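Local coordinates for protein Tube (Drosophila melanogaster, PDB 1D2Z) that recruits the kinase Pelle to the plasma membrane in Toll signalling through its death domain, the part described here, helping establish embryonic dorsoventral polarity, at residues K24-N29 with M90-W95; C31-M36 with Q85-M90; P105-L110 with D129-S134. All coordinates share one frame; numbering follows the deposited sequence.

Contact 1. Residues K24-N29 with M90-W95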
# COMPACT_ATOMS: atom_id res chain seq x y z
N LYS B 24 -3.56 -4.58 9.61
CA LYS B 24 -4.70 -3.75 9.21
C LYS B 24 -4.41 -2.96 7.94
O LYS B 24 -5.30 -2.71 7.12
CB LYS B 24 -5.13 -2.82 10.35
CG LYS B 24 -5.71 -3.55 11.55
CD LYS B 24 -6.70 -4.66 11.12
CE LYS B 24 -7.94 -4.10 10.42
NZ LYS B 24 -8.70 -5.19 9.74
N ILE B 25 -3.15 -2.58 7.77
CA ILE B 25 -2.73 -1.85 6.58
C ILE B 25 -2.81 -2.79 5.38
O ILE B 25 -3.40 -2.45 4.35
CB ILE B 25 -1.29 -1.31 6.75
CG1 ILE B 25 -1.25 -0.32 7.92
CG2 ILE B 25 -0.80 -0.66 5.46
CD1 ILE B 25 0.11 0.24 8.22
N LEU B 26 -2.29 -4.00 5.54
CA LEU B 26 -2.30 -5.00 4.47
C LEU B 26 -3.70 -5.55 4.17
O LEU B 26 -3.92 -6.11 3.10
CB LEU B 26 -1.35 -6.15 4.80
CG LEU B 26 0.15 -5.84 4.74
CD1 LEU B 26 0.96 -6.98 5.34
CD2 LEU B 26 0.56 -5.58 3.30
N ASP B 27 -4.63 -5.40 5.12
CA ASP B 27 -6.00 -5.87 4.92
C ASP B 27 -6.70 -5.02 3.86
O ASP B 27 -7.56 -5.51 3.14
CB ASP B 27 -6.81 -5.84 6.22
CG ASP B 27 -6.50 -7.02 7.12
OD1 ASP B 27 -6.15 -8.10 6.61
OD2 ASP B 27 -6.64 -6.87 8.36
N GLU B 28 -6.33 -3.74 3.79
CA GLU B 28 -6.93 -2.84 2.81
C GLU B 28 -6.61 -3.29 1.39
O GLU B 28 -5.47 -3.63 1.07
CB GLU B 28 -6.43 -1.41 3.02
CG GLU B 28 -6.91 -0.76 4.30
CD GLU B 28 -6.62 0.73 4.37
OE1 GLU B 28 -6.66 1.41 3.32
OE2 GLU B 28 -6.35 1.21 5.49
N ASN B 29 -7.65 -3.34 0.56
CA ASN B 29 -7.53 -3.74 -0.84
C ASN B 29 -6.93 -5.15 -0.98
O ASN B 29 -6.35 -5.50 -2.00
CB ASN B 29 -6.71 -2.70 -1.63
CG ASN B 29 -7.30 -1.28 -1.53
OD1 ASN B 29 -8.47 -1.07 -1.84
ND2 ASN B 29 -6.48 -0.32 -1.09
N MET B 90 -3.71 -13.53 9.85
CA MET B 90 -3.62 -14.98 9.67
C MET B 90 -2.48 -15.32 8.71
O MET B 90 -1.77 -16.30 8.92
CB MET B 90 -4.94 -15.55 9.15
CG MET B 90 -6.06 -15.53 10.18
SD MET B 90 -7.61 -16.17 9.52
CE MET B 90 -7.04 -17.59 8.67
N MET B 91 -2.31 -14.50 7.68
CA MET B 91 -1.24 -14.72 6.71
C MET B 91 0.13 -14.63 7.38
O MET B 91 0.98 -15.49 7.17
CB MET B 91 -1.34 -13.69 5.57
CG MET B 91 -0.25 -13.80 4.51
SD MET B 91 1.28 -12.94 4.93
CE MET B 91 0.81 -11.27 4.62
N ILE B 92 0.32 -13.60 8.20
CA ILE B 92 1.59 -13.41 8.90
C ILE B 92 1.82 -14.49 9.96
O ILE B 92 2.93 -14.99 10.08
CB ILE B 92 1.69 -11.98 9.48
CG1 ILE B 92 1.68 -10.96 8.33
CG2 ILE B 92 2.97 -11.81 10.31
CD1 ILE B 92 1.53 -9.53 8.75
N ASP B 93 0.76 -14.90 10.67
CA ASP B 93 0.88 -15.95 11.69
C ASP B 93 1.44 -17.23 11.06
O ASP B 93 2.25 -17.92 11.67
CB ASP B 93 -0.48 -16.27 12.33
CG ASP B 93 -0.96 -15.18 13.27
OD1 ASP B 93 -0.13 -14.42 13.81
OD2 ASP B 93 -2.18 -15.10 13.49
N GLU B 94 0.99 -17.52 9.85
CA GLU B 94 1.44 -18.70 9.12
C GLU B 94 2.87 -18.51 8.62
O GLU B 94 3.71 -19.39 8.76
CB GLU B 94 0.50 -18.96 7.94
CG GLU B 94 0.88 -20.15 7.06
CD GLU B 94 0.70 -21.49 7.76
OE1 GLU B 94 -0.32 -21.68 8.47
OE2 GLU B 94 1.58 -22.37 7.59
N TRP B 95 3.15 -17.33 8.05
CA TRP B 95 4.47 -17.03 7.50
C TRP B 95 5.59 -16.91 8.54
O TRP B 95 6.66 -17.48 8.37
CB TRP B 95 4.41 -15.76 6.64
CG TRP B 95 5.66 -15.46 5.85
CD1 TRP B 95 6.56 -16.37 5.36
CD2 TRP B 95 6.15 -14.17 5.48
NE1 TRP B 95 7.59 -15.72 4.72
CE2 TRP B 95 7.36 -14.36 4.78
CE3 TRP B 95 5.69 -12.85 5.69
CZ2 TRP B 95 8.13 -13.30 4.28
CZ3 TRP B 95 6.45 -11.80 5.19
CH2 TRP B 95 7.66 -12.03 4.49
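Leu26 meets Met91 and Ile92 in a small, fully buried apolar contact that joins the C-terminal end of helix 16-27 to helix 87-96 in the core of the Tube death domain. The backbones stay well apart, the nearest CA atoms, Leu26 CA and Met91 CA, being 10.0 Å from each other, and three methyl groups bridge the gap. Leu26 sends one branch across: its CD1 lies 4.3 Å from Ile92 CD1 and 4.4 Å from Met91 CE. With Met91 CE and Ile92 CD1 themselves 4.5 Å apart, the three methyls form a nearly equilateral triangle in loose van der Waals contact. Leu26 CD1 stands anti to its own CA (chi2 169°), which carries this methyl far out from helix 16-27, while CD2 turns elsewhere. Met91 begins with CG opposite its backbone N (chi1 179°) and then bends at both later torsions, presenting its terminal methyl rather than the sulfur to Leu26.

Beside this apolar patch Asp27 takes the charged end of Lys24, one helical turn earlier, in a salt bridge of 3.0 Å from Lys24 NZ to Asp27 OD2. The ammonium approaches on the anti side of the oxygen, 28° out of the carboxylate plane. The same carboxylate is hydrogen-bonded to Ser86 OG through OD2 and to Ser88 OG through OD1, so polar links at the start of helix 87-96 flank the methyl cluster. Beyond the helix, Asn29 is bonded to the Pelle death domain through Asn67 of that chain.

Helix 31-38 packs against the cluster, its Leu35 touching both Leu26 and Met91, while Trp32 and Met36 add to the cover of Met91. Ala122 of helix 120-130 and the loop residue Leu119 reach Leu26.

Contact 2. Residues C31-M36 with Q85-M90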
# COMPACT_ATOMS: atom_id res chain seq x y z
N CYS B 31 -4.31 -6.43 0.09
CA CYS B 31 -2.90 -6.41 -0.27
C CYS B 31 -2.07 -7.56 0.28
O CYS B 31 -1.00 -7.86 -0.25
CB CYS B 31 -2.26 -5.07 0.11
SG CYS B 31 -2.73 -3.72 -1.00
N TRP B 32 -2.56 -8.23 1.32
CA TRP B 32 -1.84 -9.36 1.90
C TRP B 32 -1.65 -10.44 0.84
O TRP B 32 -0.64 -11.15 0.84
CB TRP B 32 -2.58 -9.93 3.11
CG TRP B 32 -3.96 -10.44 2.82
CD1 TRP B 32 -5.12 -9.72 2.85
CD2 TRP B 32 -4.33 -11.78 2.46
NE1 TRP B 32 -6.18 -10.53 2.54
CE2 TRP B 32 -5.73 -11.80 2.30
CE3 TRP B 32 -3.61 -12.97 2.27
CZ2 TRP B 32 -6.43 -12.96 1.95
CZ3 TRP B 32 -4.30 -14.12 1.92
CH2 TRP B 32 -5.70 -14.11 1.77
N ARG B 33 -2.61 -10.55 -0.08
CA ARG B 33 -2.53 -11.53 -1.16
C ARG B 33 -1.34 -11.24 -2.07
O ARG B 33 -0.63 -12.15 -2.48
CB ARG B 33 -3.82 -11.56 -1.99
CG ARG B 33 -5.05 -11.99 -1.22
CD ARG B 33 -6.19 -12.36 -2.15
NE ARG B 33 -7.43 -12.57 -1.41
CZ ARG B 33 -8.54 -11.87 -1.59
NH1 ARG B 33 -8.58 -10.90 -2.50
NH2 ARG B 33 -9.59 -12.08 -0.81
N LYS B 34 -1.13 -9.96 -2.37
CA LYS B 34 -0.03 -9.55 -3.23
C LYS B 34 1.32 -9.89 -2.60
O LYS B 34 2.23 -10.37 -3.28
CB LYS B 34 -0.12 -8.06 -3.54
CG LYS B 34 -1.43 -7.65 -4.19
CD LYS B 34 -1.44 -6.16 -4.49
CE LYS B 34 -2.79 -5.72 -5.02
NZ LYS B 34 -2.76 -4.31 -5.47
N LEU B 35 1.46 -9.62 -1.31
CA LEU B 35 2.70 -9.92 -0.59
C LEU B 35 2.92 -11.43 -0.53
O LEU B 35 3.99 -11.93 -0.89
CB LEU B 35 2.66 -9.34 0.83
CG LEU B 35 3.75 -9.79 1.82
CD1 LEU B 35 5.13 -9.38 1.34
CD2 LEU B 35 3.47 -9.19 3.19
N MET B 36 1.89 -12.16 -0.10
CA MET B 36 1.98 -13.61 0.05
C MET B 36 2.38 -14.33 -1.23
O MET B 36 3.18 -15.26 -1.20
CB MET B 36 0.67 -14.18 0.58
CG MET B 36 0.73 -15.66 0.95
SD MET B 36 -0.73 -16.21 1.84
CE MET B 36 -0.31 -17.94 2.12
N GLN B 85 -12.58 -9.96 10.74
CA GLN B 85 -11.41 -10.82 10.96
C GLN B 85 -10.29 -10.47 9.98
O GLN B 85 -10.49 -10.49 8.77
CB GLN B 85 -11.78 -12.29 10.81
CG GLN B 85 -10.74 -13.26 11.38
CD GLN B 85 -10.69 -13.25 12.91
OE1 GLN B 85 -9.62 -13.38 13.51
NE2 GLN B 85 -11.86 -13.11 13.54
N SER B 86 -9.11 -10.17 10.52
CA SER B 86 -7.95 -9.81 9.71
C SER B 86 -7.28 -10.97 8.99
O SER B 86 -6.63 -11.81 9.61
CB SER B 86 -6.92 -9.07 10.57
OG SER B 86 -5.71 -8.87 9.86
N LYS B 87 -7.40 -11.00 7.67
CA LYS B 87 -6.78 -12.05 6.87
C LYS B 87 -5.25 -11.90 6.82
O LYS B 87 -4.53 -12.89 6.74
CB LYS B 87 -7.36 -12.07 5.45
CG LYS B 87 -8.85 -12.44 5.41
CD LYS B 87 -9.40 -12.46 3.99
CE LYS B 87 -10.85 -12.96 3.97
NZ LYS B 87 -11.43 -13.02 2.60
N SER B 88 -4.78 -10.65 6.89
CA SER B 88 -3.34 -10.36 6.88
C SER B 88 -2.70 -10.93 8.14
O SER B 88 -1.58 -11.43 8.11
CB SER B 88 -3.08 -8.85 6.83
OG SER B 88 -3.53 -8.27 5.62
N GLN B 89 -3.41 -10.82 9.26
CA GLN B 89 -2.93 -11.33 10.54
C GLN B 89 -2.73 -12.85 10.43
O GLN B 89 -1.69 -13.38 10.83
CB GLN B 89 -3.94 -11.01 11.64
CG GLN B 89 -3.56 -11.46 13.04
CD GLN B 89 -4.49 -10.88 14.09
OE1 GLN B 89 -4.05 -10.14 14.98
NE2 GLN B 89 -5.77 -11.20 13.99
N MET B 90 -3.71 -13.53 9.85
CA MET B 90 -3.62 -14.98 9.67
C MET B 90 -2.48 -15.32 8.71
O MET B 90 -1.77 -16.30 8.92
CB MET B 90 -4.94 -15.55 9.15
CG MET B 90 -6.06 -15.53 10.18
SD MET B 90 -7.61 -16.17 9.52
CE MET B 90 -7.04 -17.59 8.67
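Trp32 lays its indole between two aliphatic chains. Over one face, toward the rim, comes Lys87, its CB 3.3 Å above the ring plane; over the centre of the other lies Arg33 CG of the same helix. Lys87 runs extended and obliquely across the ring, CB meeting Trp32 NE1 at 3.5 Å and CD meeting Trp32 CZ2 at 3.6 Å. Trp32 holds CG between its backbone N and carbonyl carbon (chi1 60°), turning the ring into this slot. Close to the backbone, Ser88 OG sits 3.2 Å from Trp32 CB, though its main hydrogen-bond partner is Asp27 of helix 16-27. Arg33 and Lys87 converge beyond the indole, with Arg33 NH2 4.0 Å from Lys87 NZ; both make salt bridges to Asp75 OD1 of helix 68-80, which probably offsets the closeness of two positive ends. With an alanine here in place of Trp32, the side chains of Lys87 and Arg33 would probably lose the flat surface between them and face a gap. Helix 87-96 starts here, N-capped by Ser86, whose OG accepts from Gln89 N. The indole, which also packs on Val71, sits where helices 31-38, 68-80 and 87-96 meet in the six-helix bundle of the death-domain fold.

Contact 3. Residues P105-L110 with D129-S134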
# COMPACT_ATOMS: atom_id res chain seq x y z
N PRO B 105 11.14 -15.63 8.30
CA PRO B 105 11.16 -14.27 7.77
C PRO B 105 11.48 -13.18 8.79
O PRO B 105 11.12 -13.28 9.97
CB PRO B 105 9.75 -14.11 7.20
CG PRO B 105 8.93 -15.02 8.06
CD PRO B 105 9.80 -16.23 8.14
N THR B 106 12.16 -12.14 8.32
CA THR B 106 12.57 -11.02 9.15
C THR B 106 11.97 -9.70 8.66
O THR B 106 11.41 -9.63 7.56
CB THR B 106 14.10 -10.86 9.14
OG1 THR B 106 14.55 -10.76 7.78
CG2 THR B 106 14.78 -12.06 9.82
N VAL B 107 12.12 -8.66 9.47
CA VAL B 107 11.62 -7.32 9.16
C VAL B 107 12.27 -6.77 7.88
O VAL B 107 11.62 -6.06 7.10
CB VAL B 107 11.89 -6.33 10.32
CG1 VAL B 107 11.53 -4.91 9.91
CG2 VAL B 107 11.09 -6.73 11.56
N GLY B 108 13.55 -7.08 7.68
CA GLY B 108 14.28 -6.61 6.51
C GLY B 108 13.79 -7.27 5.24
O GLY B 108 13.68 -6.62 4.20
N VAL B 109 13.50 -8.57 5.32
CA VAL B 109 12.98 -9.32 4.18
C VAL B 109 11.56 -8.83 3.88
O VAL B 109 11.20 -8.65 2.72
CB VAL B 109 12.99 -10.84 4.45
CG1 VAL B 109 12.08 -11.57 3.47
CG2 VAL B 109 14.41 -11.37 4.32
N LEU B 110 10.78 -8.58 4.92
CA LEU B 110 9.41 -8.09 4.75
C LEU B 110 9.41 -6.74 4.04
O LEU B 110 8.70 -6.55 3.06
CB LEU B 110 8.70 -7.96 6.10
CG LEU B 110 7.40 -7.14 6.12
CD1 LEU B 110 6.30 -7.88 5.38
CD2 LEU B 110 6.99 -6.85 7.55
N ASP B 129 8.08 3.16 11.70
CA ASP B 129 7.73 2.58 12.99
C ASP B 129 8.63 1.45 13.50
O ASP B 129 9.00 1.44 14.67
CB ASP B 129 6.26 2.12 12.97
CG ASP B 129 5.71 1.87 14.36
OD1 ASP B 129 5.86 0.74 14.87
OD2 ASP B 129 5.11 2.80 14.94
N PHE B 130 8.96 0.49 12.64
CA PHE B 130 9.79 -0.64 13.05
C PHE B 130 11.30 -0.39 13.04
O PHE B 130 12.01 -0.76 13.97
CB PHE B 130 9.53 -1.87 12.16
CG PHE B 130 8.19 -2.52 12.37
CD1 PHE B 130 7.16 -1.87 13.04
CD2 PHE B 130 7.95 -3.79 11.86
CE1 PHE B 130 5.92 -2.48 13.20
CE2 PHE B 130 6.71 -4.41 12.02
CZ PHE B 130 5.69 -3.75 12.69
N LEU B 131 11.79 0.24 11.97
CA LEU B 131 13.22 0.48 11.80
C LEU B 131 13.72 1.89 12.07
O LEU B 131 14.93 2.12 12.10
CB LEU B 131 13.64 0.06 10.39
CG LEU B 131 13.42 -1.40 9.99
CD1 LEU B 131 13.55 -1.55 8.49
CD2 LEU B 131 14.41 -2.29 10.72
N ASN B 132 12.80 2.84 12.23
CA ASN B 132 13.13 4.24 12.46
C ASN B 132 13.91 4.83 11.27
O ASN B 132 14.58 5.85 11.39
CB ASN B 132 13.94 4.41 13.76
CG ASN B 132 13.94 5.84 14.28
OD1 ASN B 132 14.74 6.20 15.14
ND2 ASN B 132 13.02 6.67 13.77
N GLU B 133 13.82 4.15 10.13
CA GLU B 133 14.50 4.60 8.91
C GLU B 133 13.55 5.46 8.09
O GLU B 133 12.36 5.53 8.38
CB GLU B 133 14.93 3.40 8.06
CG GLU B 133 15.99 2.52 8.70
CD GLU B 133 16.40 1.36 7.81
OE1 GLU B 133 15.83 1.21 6.71
OE2 GLU B 133 17.29 0.59 8.23
N SER B 134 14.09 6.11 7.06
CA SER B 134 13.27 6.94 6.19
C SER B 134 12.52 6.06 5.20
O SER B 134 12.97 4.97 4.85
CB SER B 134 14.13 7.98 5.45
OG SER B 134 15.22 7.36 4.79
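Val107, at the start of helix 107-116, drives its side chain against Phe130 and Leu131, near the C-terminal part of helix 120-130. Its CB stays back, 4.8 Å from Leu131 CD2, and the two methyls do the touching. CG1, opposite the backbone N (chi1 173°), reaches the isopropyl end of Leu131 and is 4.0 Å from both Leu131 CG and Leu131 CD2. Leu131 CD1 is only slightly farther, so one valine methyl rests on the whole branched tip.

The same CG1 comes at the edge of the Phe130 ring, near its plane, with Phe130 CD2 at 4.2 Å. Val107 CG2 lies 4.3 Å from Phe130 CD2, off to one side of the ring plane, so both valine methyls approach the same ring carbon. The contact is purely apolar, and all three residues are buried. Helix 107-116 is begun by Thr106 in the N-cap position: its OG1 accepts from Val109 N in a weak bond of 3.5 Å, and it is also hydrogen-bonded to Ser49. On the other side, the chain leaves helical geometry at Asn132, which has positive phi, just beyond Leu131.

The N-terminal segment of the chain runs alongside, with backbone bonds from Val107 to Thr9, Gly108 to Arg7 and Phe130 to Tyr5. Tyr5 also meets the Phe130 ring edge-to-face, and Phe125 of helix 120-130 meets it with planes at about 65°. Leu110 continues inward to Leu22 of helix 16-27 and Trp95 of helix 87-96, while Val109 faces helix 45-49.

How the contacts relate
From the N terminus, helix 16-27 opens contact 1 and helix 31-38, next in the chain, opens contact 2. The chain then passes through helices 45-49, 56-59 and 68-80 before helix 87-96 answers both: its first turn closes contact 2 and the following residues close contact 1, with Met90 shared. Contact 2 thus lies within the longer loop of contact 1, their centres about 3 Å apart. Contact 3 follows in series, closing the hairpin of helices 107-116 and 120-130, its centre about 16 and 18 Å from those of contacts 1 and 2. Leu110 spans the interior, touching Leu35 and Trp95, and ties the later helices to the earlier ones.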